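Local coordinates for protein K7 (Vaccinia virus WR, PDB 3JRV) that binds the human RNA helicase DDX3 as a viral Bcl-2-like protein, blocking IRF3 activation, and also targets TRAF6 and IRAK2 to prevent NF-kappa-B activation, at residues F12-V15 against D16-K19; H93-E96 against S97-T101; T133-N136 against I137-I141; I141-L144 against E145-L148. One frame throughout, in Å; residues are numbered along the deposited sequence. Where two conformers were deposited one is given.

Contact 1 (F12-V15 against D16-K19)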
loop_
_atom_site.group_PDB
_atom_site.type_symbol
_atom_site.label_atom_id
_atom_site.label_comp_id
_atom_site.label_asym_id
_atom_site.label_seq_id
_atom_site.Cartn_x
_atom_site.Cartn_y
_atom_site.Cartn_z
ATOM N N PHE A 12 2.761 -3.182 -13.643
ATOM C CA PHE A 12 3.308 -2.541 -12.462
ATOM C C PHE A 12 4.568 -1.795 -12.853
ATOM O O PHE A 12 5.604 -2.414 -13.092
ATOM C CB PHE A 12 3.597 -3.617 -11.408
ATOM C CG PHE A 12 2.367 -4.329 -10.979
ATOM C CD1 PHE A 12 1.604 -3.810 -9.959
ATOM C CD2 PHE A 12 1.930 -5.474 -11.628
ATOM C CE1 PHE A 12 0.427 -4.374 -9.556
ATOM C CE2 PHE A 12 0.734 -6.083 -11.219
ATOM C CZ PHE A 12 -0.041 -5.494 -10.206
ATOM N N TYR A 13 4.432 -0.487 -13.024
ATOM C CA TYR A 13 5.495 0.331 -13.586
ATOM C C TYR A 13 6.668 0.532 -12.644
ATOM O O TYR A 13 7.785 0.828 -13.117
ATOM C CB TYR A 13 4.929 1.693 -13.948
ATOM C CG TYR A 13 3.945 1.596 -15.079
ATOM C CD1 TYR A 13 4.379 1.523 -16.412
ATOM C CD2 TYR A 13 2.578 1.566 -14.820
ATOM C CE1 TYR A 13 3.461 1.394 -17.435
ATOM C CE2 TYR A 13 1.658 1.484 -15.848
ATOM C CZ TYR A 13 2.102 1.412 -17.145
ATOM O OH TYR A 13 1.159 1.294 -18.155
ATOM N N PHE A 14 6.445 0.377 -11.329
ATOM C CA PHE A 14 7.527 0.643 -10.386
ATOM C C PHE A 14 8.173 -0.600 -9.792
ATOM O O PHE A 14 9.109 -0.494 -8.965
ATOM C CB PHE A 14 7.013 1.499 -9.222
ATOM C CG PHE A 14 6.503 2.862 -9.637
ATOM C CD1 PHE A 14 7.346 3.968 -9.619
ATOM C CD2 PHE A 14 5.164 3.038 -9.985
ATOM C CE1 PHE A 14 6.846 5.253 -9.950
ATOM C CE2 PHE A 14 4.666 4.288 -10.337
ATOM C CZ PHE A 14 5.508 5.386 -10.356
ATOM N N VAL A 15 7.669 -1.779 -10.174
ATOM C CA VAL A 15 8.035 -3.034 -9.508
ATOM C C VAL A 15 9.528 -3.335 -9.458
ATOM O O VAL A 15 9.977 -3.908 -8.458
ATOM C CB VAL A 15 7.250 -4.219 -10.099
ATOM C CG1 VAL A 15 7.629 -4.477 -11.578
ATOM C CG2 VAL A 15 7.481 -5.508 -9.291
ATOM N N ASP A 16 10.294 -2.927 -10.490
ATOM C CA ASP A 16 11.717 -3.168 -10.521
ATOM C C ASP A 16 12.595 -1.939 -10.207
ATOM O O ASP A 16 13.837 -2.019 -10.276
ATOM C CB ASP A 16 12.117 -3.803 -11.860
ATOM C CG ASP A 16 11.647 -5.230 -11.946
ATOM O OD1 ASP A 16 11.862 -5.973 -10.960
ATOM O OD2 ASP A 16 11.064 -5.601 -12.983
ATOM N N ASP A 17 11.953 -0.844 -9.797
ATOM C CA ASP A 17 12.704 0.420 -9.580
ATOM C C ASP A 17 13.465 0.353 -8.241
ATOM O O ASP A 17 12.991 -0.243 -7.255
ATOM C CB ASP A 17 11.751 1.618 -9.539
ATOM C CG ASP A 17 11.097 1.926 -10.872
ATOM O OD1 ASP A 17 11.372 1.244 -11.888
ATOM O OD2 ASP A 17 10.313 2.886 -10.907
ATOM N N ASP A 18 14.650 0.950 -8.212
ATOM C CA ASP A 18 15.459 1.066 -7.014
ATOM C C ASP A 18 15.422 2.478 -6.468
ATOM O O ASP A 18 16.003 2.712 -5.425
ATOM C CB ASP A 18 16.919 0.726 -7.295
ATOM C CG ASP A 18 17.157 -0.784 -7.455
ATOM O OD1 ASP A 18 16.217 -1.582 -7.185
ATOM O OD2 ASP A 18 18.256 -1.195 -7.920
ATOM N N LYS A 19 14.738 3.382 -7.156
ATOM C CA LYS A 19 14.757 4.827 -6.813
ATOM C C LYS A 19 13.374 5.400 -7.045
ATOM O O LYS A 19 12.648 4.923 -7.927
ATOM C CB LYS A 19 15.709 5.593 -7.819
ATOM C CG LYS A 19 17.167 5.172 -7.936
ATOM C CD LYS A 19 17.928 5.486 -6.685
ATOM C CE LYS A 19 19.402 5.085 -6.811
ATOM N NZ LYS A 19 20.097 5.709 -5.653
HETATM O O HOH W 1 10.049 -1.149 -12.752
HETATM O O HOH W 2 9.122 3.379 -13.175
HETATM O O HOH W 3 10.765 -1.616 -6.635
#
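The ring of Phe14 and the carboxylate of Asp17 are the flat groups that meet here, and their planes stand 73° apart. Asp17 OD2 comes obliquely to the ring, 3.4 Å from Phe14 CD1, while Leu29, Ser25 and Tyr54 also touch the phenylalanine side chain. The two groups are brought together by a type I beta turn from Phe14 to Asp17, closed by a nearly straight hydrogen bond from Asp17 N to Phe14 O (3.0 Å, 164°) whose donor lies well above the carbonyl plane. A chi1 of -68° sets Asp17 CG beside its own backbone N, bringing OD2 close to Phe14 CA. Two waters then tie the carboxylate to Tyr13 O. One donates to Asp17 OD1 and Tyr13 O and accepts from Asp16 N at 2.9 Å, giving that turn amide a partner; the other donates to Asp17 OD2 at 2.6 Å and to Tyr13 O. The acid is thus linked through solvent to the residue just before the turn, at the protein surface. The turn precedes helix 26-42, whose Glu32 accepts from the amides of Tyr13 and Phe14, and it lies against helix 52-58 through Tyr54 and Leu53.

Contact 2 (H93-E96 against S97-T101)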
loop_
_atom_site.group_PDB
_atom_site.type_symbol
_atom_site.label_atom_id
_atom_site.label_comp_id
_atom_site.label_asym_id
_atom_site.label_seq_id
_atom_site.Cartn_x
_atom_site.Cartn_y
_atom_site.Cartn_z
ATOM N N HIS A 93 -1.675 12.137 9.931
ATOM C CA HIS A 93 -0.908 13.373 9.795
ATOM C C HIS A 93 0.524 13.344 10.321
ATOM O O HIS A 93 1.085 14.402 10.637
ATOM C CB HIS A 93 -1.682 14.519 10.450
ATOM C CG HIS A 93 -2.997 14.792 9.792
ATOM N ND1 HIS A 93 -3.109 15.127 8.454
ATOM C CD2 HIS A 93 -4.256 14.790 10.290
ATOM C CE1 HIS A 93 -4.389 15.246 8.145
ATOM N NE2 HIS A 93 -5.103 15.052 9.241
ATOM N N ASP A 94 1.132 12.170 10.449
ATOM C CA ASP A 94 2.520 12.120 10.878
ATOM C C ASP A 94 3.179 10.906 10.249
ATOM O O ASP A 94 2.469 9.990 9.752
ATOM C CB ASP A 94 2.614 12.032 12.408
ATOM C CG ASP A 94 2.022 10.715 12.961
ATOM O OD1 ASP A 94 0.792 10.639 13.236
ATOM O OD2 ASP A 94 2.780 9.745 13.116
ATOM N N GLN A 95 4.507 10.895 10.246
ATOM C CA GLN A 95 5.233 9.870 9.499
ATOM C C GLN A 95 4.877 8.449 9.983
ATOM O O GLN A 95 4.656 7.546 9.171
ATOM C CB GLN A 95 6.758 10.105 9.593
ATOM C CG GLN A 95 7.580 9.088 8.867
ATOM C CD GLN A 95 9.012 9.499 8.780
ATOM O OE1 GLN A 95 9.315 10.629 8.361
ATOM N NE2 GLN A 95 9.904 8.605 9.170
ATOM N N GLU A 96 4.887 8.213 11.288
ATOM C CA GLU A 96 4.704 6.840 11.756
ATOM C C GLU A 96 3.292 6.358 11.406
ATOM O O GLU A 96 3.122 5.215 10.933
ATOM C CB GLU A 96 4.919 6.668 13.264
ATOM C CG GLU A 96 4.960 5.179 13.685
ATOM C CD GLU A 96 5.255 4.955 15.201
ATOM O OE1 GLU A 96 5.140 5.937 15.981
ATOM O OE2 GLU A 96 5.570 3.798 15.615
ATOM N N SER A 97 2.303 7.217 11.630
ATOM C CA SER A 97 0.911 6.882 11.319
ATOM C C SER A 97 0.746 6.649 9.810
ATOM O O SER A 97 0.045 5.719 9.382
ATOM C CB SER A 97 -0.044 7.987 11.803
ATOM O OG SER A 97 -1.362 7.531 11.647
ATOM N N LEU A 98 1.416 7.470 9.000
ATOM C CA LEU A 98 1.300 7.338 7.551
ATOM C C LEU A 98 1.863 5.963 7.136
ATOM O O LEU A 98 1.238 5.237 6.317
ATOM C CB LEU A 98 2.065 8.489 6.874
ATOM C CG LEU A 98 2.216 8.370 5.337
ATOM C CD1 LEU A 98 0.808 8.407 4.693
ATOM C CD2 LEU A 98 3.081 9.555 4.849
ATOM N N PHE A 99 3.079 5.655 7.593
ATOM C CA PHE A 99 3.736 4.393 7.192
ATOM C C PHE A 99 2.962 3.194 7.713
ATOM O O PHE A 99 2.834 2.185 7.009
ATOM C CB PHE A 99 5.217 4.304 7.585
ATOM C CG PHE A 99 6.101 5.361 6.970
ATOM C CD1 PHE A 99 5.624 6.231 5.995
ATOM C CD2 PHE A 99 7.442 5.427 7.347
ATOM C CE1 PHE A 99 6.490 7.230 5.418
ATOM C CE2 PHE A 99 8.322 6.420 6.792
ATOM C CZ PHE A 99 7.843 7.285 5.808
ATOM N N ALA A 100 2.443 3.286 8.941
ATOM C CA ALA A 100 1.590 2.205 9.484
ATOM C C ALA A 100 0.361 2.018 8.620
ATOM O O ALA A 100 -0.086 0.883 8.411
ATOM C CB ALA A 100 1.172 2.542 10.897
ATOM N N THR A 101 -0.209 3.107 8.119
ATOM C CA THR A 101 -1.470 3.024 7.363
ATOM C C THR A 101 -1.181 2.369 6.007
ATOM O O THR A 101 -1.947 1.523 5.544
ATOM C CB THR A 101 -2.102 4.419 7.149
ATOM O OG1 THR A 101 -2.400 4.985 8.427
ATOM C CG2 THR A 101 -3.429 4.384 6.332
#
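Asp94 OD2 accepts the amide hydrogen of Ser97 in a straight bond of 3.0 Å (169°), and the donor approaches from above the carboxylate plane. The other oxygen, Asp94 OD1, rests 3.1 Å from Ser97 CB, so the carboxylate covers the serine methylene as well as its amide. A chi1 of 65° sets Asp94 CG between its own backbone N and carbonyl carbon, turning the acid toward the first turn of the helix. One residue further on, Gln95 lays its side chain over one face of the Phe99 ring. Its CG makes a CH-pi contact, 3.8 Å from the ring centroid and offset toward the rim, and the extended chain carries the amide onward, with NE2 3.6 Å from Phe99 CE2 and the amide plane only 24° from that of the ring.

Both pairs are set by the helical backbone. Leu98 N bonds to Asp94 O at 2.8 Å, and Phe99 N to Gln95 O at 2.9 Å; the latter carbonyl also lies over a face of the Phe99 ring. Thr101 OG1 adds a second bond, 2.7 Å long, to Ser97 O, reaching it from the face opposite Thr101 N. Farther out, Phe60 stacks on Phe99, and Leu140 of helix 134-148 touches it. The side-chain bond from Asp94 to Ser97 N is that of an N-cap, here opening helix 95-114 of a Bcl-2-like helical bundle.

Contact 3 (T133-N136 against I137-I141)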
loop_
_atom_site.group_PDB
_atom_site.type_symbol
_atom_site.label_atom_id
_atom_site.label_comp_id
_atom_site.label_asym_id
_atom_site.label_seq_id
_atom_site.Cartn_x
_atom_site.Cartn_y
_atom_site.Cartn_z
ATOM N N THR A 133 -2.049 13.587 1.305
ATOM C CA THR A 133 -1.984 15.061 1.276
ATOM C C THR A 133 -0.600 15.472 0.790
ATOM O O THR A 133 0.354 14.680 0.852
ATOM C CB THR A 133 -2.125 15.637 2.706
ATOM O OG1 THR A 133 -1.110 15.077 3.558
ATOM C CG2 THR A 133 -3.470 15.274 3.302
ATOM N N ASP A 134 -0.431 16.755 0.464
ATOM C CA ASP A 134 0.913 17.211 0.052
ATOM C C ASP A 134 1.963 16.968 1.145
ATOM O O ASP A 134 3.084 16.547 0.861
ATOM C CB ASP A 134 0.867 18.689 -0.364
ATOM C CG ASP A 134 0.313 18.895 -1.766
ATOM O OD1 ASP A 134 0.450 17.973 -2.594
ATOM O OD2 ASP A 134 -0.269 19.978 -2.040
ATOM N N ASP A 135 1.590 17.132 2.413
ATOM C CA ASP A 135 2.576 16.897 3.468
ATOM C C ASP A 135 2.959 15.435 3.559
ATOM O O ASP A 135 4.141 15.097 3.742
ATOM C CB ASP A 135 2.087 17.417 4.831
ATOM C CG ASP A 135 3.194 17.463 5.895
ATOM O OD1 ASP A 135 4.306 18.018 5.671
ATOM O OD2 ASP A 135 2.933 16.941 7.001
ATOM N N ASN A 136 1.963 14.562 3.413
ATOM C CA ASN A 136 2.268 13.148 3.497
ATOM C C ASN A 136 3.106 12.680 2.305
ATOM O O ASN A 136 3.966 11.830 2.432
ATOM C CB ASN A 136 0.987 12.313 3.657
ATOM C CG ASN A 136 0.461 12.383 5.085
ATOM O OD1 ASN A 136 1.232 12.694 6.011
ATOM N ND2 ASN A 136 -0.810 12.075 5.287
ATOM N N ILE A 137 2.775 13.186 1.122
ATOM C CA ILE A 137 3.611 12.936 -0.067
ATOM C C ILE A 137 5.055 13.339 0.193
ATOM O O ILE A 137 5.982 12.571 -0.076
ATOM C CB ILE A 137 3.067 13.656 -1.309
ATOM C CG1 ILE A 137 1.750 13.001 -1.708
ATOM C CG2 ILE A 137 4.124 13.636 -2.451
ATOM C CD1 ILE A 137 1.041 13.756 -2.824
ATOM N N ASN A 138 5.236 14.523 0.787
ATOM C CA ASN A 138 6.583 14.977 1.081
ATOM C C ASN A 138 7.295 14.123 2.131
ATOM O O ASN A 138 8.476 13.802 1.969
ATOM C CB ASN A 138 6.554 16.442 1.482
ATOM C CG ASN A 138 6.306 17.348 0.258
ATOM O OD1 ASN A 138 6.529 16.934 -0.901
ATOM N ND2 ASN A 138 5.816 18.547 0.495
ATOM N N ILE A 139 6.562 13.738 3.183
ATOM C CA ILE A 139 7.135 12.886 4.217
ATOM C C ILE A 139 7.652 11.599 3.531
ATOM O O ILE A 139 8.752 11.126 3.801
ATOM C CB ILE A 139 6.098 12.535 5.293
ATOM C CG1 ILE A 139 5.867 13.770 6.181
ATOM C CG2 ILE A 139 6.594 11.329 6.149
ATOM C CD1 ILE A 139 4.637 13.665 7.030
ATOM N N LEU A 140 6.796 10.988 2.728
ATOM C CA LEU A 140 7.129 9.708 2.110
ATOM C C LEU A 140 8.313 9.827 1.149
ATOM O O LEU A 140 9.271 9.058 1.232
ATOM C CB LEU A 140 5.911 9.106 1.417
ATOM C CG LEU A 140 6.199 7.751 0.754
ATOM C CD1 LEU A 140 6.755 6.739 1.761
ATOM C CD2 LEU A 140 4.945 7.245 0.042
ATOM N N ILE A 141 8.282 10.811 0.262
ATOM C CA ILE A 141 9.367 10.852 -0.741
ATOM C C ILE A 141 10.710 11.212 -0.105
ATOM O O ILE A 141 11.727 10.667 -0.490
ATOM C CB ILE A 141 9.068 11.763 -1.932
ATOM C CG1 ILE A 141 10.119 11.507 -3.016
ATOM C CG2 ILE A 141 9.031 13.233 -1.522
ATOM C CD1 ILE A 141 9.672 12.072 -4.366
HETATM O O HOH W 4 5.034 19.509 3.586
#
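Ile137 N donates to Thr133 O in an almost perfectly straight hydrogen bond (2.9 Å, 176°), the first of a run of i to i+4 bonds that carry the chain into helix 134-148. Thr133 is the N-cap: its OG1 accepts from Asn136 N at 3.1 Å, giving an amide of the first turn a side-chain partner. The Asp135 side chain takes part in another link, where a water donates to OD1 at 2.7 Å and weakly accepts from Asn138 ND2.

Several polar ends are held by other parts of the chain. Arg23 forms a salt bridge with Asp134 OD1 and a hydrogen bond with Asn138 OD1, while Asn136 ND2 donates to the carbonyls of Leu131 and Val92. Packing across the turn centres on Ile139. With chi1 at -74°, Ile139 CG1 runs back beside the backbone N and comes 3.3 Å from Asp135 O; the terminal Ile139 CD1 touches both Asp135 OD2 and Asn136 OD1 at 3.7 Å. Asn136 lies alongside this isoleucine, pointing the same way, whereas Asp135 crosses it at a slant. Leu140 and Ile137 turn to Ile26 of helix 26-42. The two acids in the first turn, Asp134 and Asp135, would be expected to interact favourably with the positive end of the helix dipole.

Contact 4 (I141-L144 against E145-L148)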
loop_
_atom_site.group_PDB
_atom_site.type_symbol
_atom_site.label_atom_id
_atom_site.label_comp_id
_atom_site.label_asym_id
_atom_site.label_seq_id
_atom_site.Cartn_x
_atom_site.Cartn_y
_atom_site.Cartn_z
ATOM N N ILE A 141 8.282 10.811 0.262
ATOM C CA ILE A 141 9.367 10.852 -0.741
ATOM C C ILE A 141 10.710 11.212 -0.105
ATOM O O ILE A 141 11.727 10.667 -0.490
ATOM C CB ILE A 141 9.068 11.763 -1.932
ATOM C CG1 ILE A 141 10.119 11.507 -3.016
ATOM C CG2 ILE A 141 9.031 13.233 -1.522
ATOM C CD1 ILE A 141 9.672 12.072 -4.366
ATOM N N LEU A 142 10.702 12.073 0.919
ATOM C CA LEU A 142 11.972 12.415 1.577
ATOM C C LEU A 142 12.537 11.180 2.286
ATOM O O LEU A 142 13.734 10.942 2.292
ATOM C CB LEU A 142 11.770 13.569 2.587
ATOM C CG LEU A 142 11.390 14.862 1.865
ATOM C CD1 LEU A 142 11.024 15.964 2.830
ATOM C CD2 LEU A 142 12.429 15.296 0.794
ATOM N N PHE A 143 11.645 10.408 2.918
ATOM C CA PHE A 143 12.073 9.203 3.594
ATOM C C PHE A 143 12.673 8.205 2.590
ATOM O O PHE A 143 13.723 7.611 2.841
ATOM C CB PHE A 143 10.902 8.576 4.356
ATOM C CG PHE A 143 11.236 7.253 4.951
ATOM C CD1 PHE A 143 11.827 7.153 6.222
ATOM C CD2 PHE A 143 10.926 6.083 4.254
ATOM C CE1 PHE A 143 12.138 5.904 6.791
ATOM C CE2 PHE A 143 11.242 4.810 4.824
ATOM C CZ PHE A 143 11.858 4.731 6.079
ATOM N N LEU A 144 11.944 7.976 1.489
ATOM C CA LEU A 144 12.420 7.013 0.516
ATOM C C LEU A 144 13.738 7.471 -0.118
ATOM O O LEU A 144 14.639 6.650 -0.281
ATOM C CB LEU A 144 11.369 6.782 -0.570
ATOM C CG LEU A 144 10.086 6.123 -0.044
ATOM C CD1 LEU A 144 9.036 6.144 -1.176
ATOM C CD2 LEU A 144 10.388 4.684 0.388
ATOM N N GLU A 145 13.873 8.766 -0.441
ATOM C CA GLU A 145 15.147 9.249 -1.011
ATOM C C GLU A 145 16.304 9.034 -0.046
ATOM O O GLU A 145 17.387 8.585 -0.411
ATOM C CB GLU A 145 15.011 10.723 -1.436
ATOM C CG GLU A 145 14.068 10.872 -2.666
ATOM C CD GLU A 145 13.724 12.297 -3.043
ATOM O OE1 GLU A 145 13.634 13.181 -2.157
ATOM O OE2 GLU A 145 13.419 12.501 -4.239
ATOM N N LYS A 146 16.063 9.308 1.232
ATOM C CA LYS A 146 17.113 9.099 2.202
ATOM C C LYS A 146 17.541 7.614 2.315
ATOM O O LYS A 146 18.718 7.299 2.339
ATOM C CB LYS A 146 16.688 9.707 3.545
ATOM C CG LYS A 146 17.428 9.106 4.738
ATOM C CD LYS A 146 16.763 9.452 6.062
ATOM C CE LYS A 146 15.341 8.860 6.175
ATOM N NZ LYS A 146 14.488 9.702 7.097
ATOM N N LYS A 147 16.583 6.698 2.215
ATOM C CA LYS A 147 16.904 5.275 2.297
ATOM C C LYS A 147 17.564 4.792 1.012
ATOM O O LYS A 147 18.381 3.877 1.059
ATOM C CB LYS A 147 15.632 4.444 2.575
ATOM C CG LYS A 147 15.062 4.717 3.972
ATOM C CD LYS A 147 15.935 4.055 5.038
ATOM C CE LYS A 147 15.283 4.087 6.405
ATOM N NZ LYS A 147 15.720 5.319 7.117
ATOM N N LEU A 148 17.178 5.363 -0.122
ATOM C CA LEU A 148 17.541 4.776 -1.437
ATOM C C LEU A 148 18.646 5.544 -2.172
ATOM O O LEU A 148 19.176 5.059 -3.200
ATOM C CB LEU A 148 16.297 4.693 -2.319
ATOM C CG LEU A 148 15.128 3.870 -1.786
ATOM C CD1 LEU A 148 13.936 4.028 -2.719
ATOM C CD2 LEU A 148 15.639 2.398 -1.789
#
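Four i to i+4 backbone bonds, from Glu145 N to Ile141 O through Leu148 N to Leu144 O, continue the alpha-helix to its last turn, the last of them the most bent at 135°. This is the end of helix 134-148, the C-terminal helix of this Bcl-2-like protein, and its side chains meet at spacings of three and four residues. Phe143 carries the aromatic part. Its CG stands anti to the backbone N (chi1 174°), carrying the ring out from the helix to where the chains of Lys146 and Lys147 come up to it. Lys147 CG lies over one face in a CH-pi contact, 4.0 Å from the ring centroid and displaced toward the rim; the chain, bent at chi2 and chi4, then takes Lys147 CE past the rim, 3.5 Å from Phe143 CZ. Lys146 approaches obliquely, with NZ 3.8 Å from Phe143 CD1. Phe99 of helix 95-114 also meets this ring, at an interplanar angle of about 60°.

A different side of the helix pairs acid with aliphatic groups. The extended chain of Glu145 runs back across Ile141, placing OE2 3.7 Å from Ile141 CG1, while OE1 lies 3.8 Å from Leu142 CD2. Leu144 touches Ile20 of the loop before helix 26-42, and Leu148 packs on Arg52, Leu53 and Glu56 of helix 52-58. Within the final turn, Leu148 CD1 comes to 4.3 Å from Leu144 CB.

Along the chain the contacts follow in order, from the loop turn of contact 1 to the start of helix 95-114 in contact 2 and then to contacts 3 and 4, which share Ile141 and occupy successive turns of helix 134-148. Contacts 2 and 3 have centres about 10 Å apart and meet where Leu98 and Phe99 pack on Asn136 and Leu140; contact 4 joins the same interface through Phe143. Contact 1 is about 22 Å from contact 2, centre to centre, yet touches contact 4, where Lys19 NZ lies 2.7 Å from Leu148 O in a probable hydrogen bond. The C-terminal helix therefore links the N-terminal loop to helix 95-114 within a single compact helical domain.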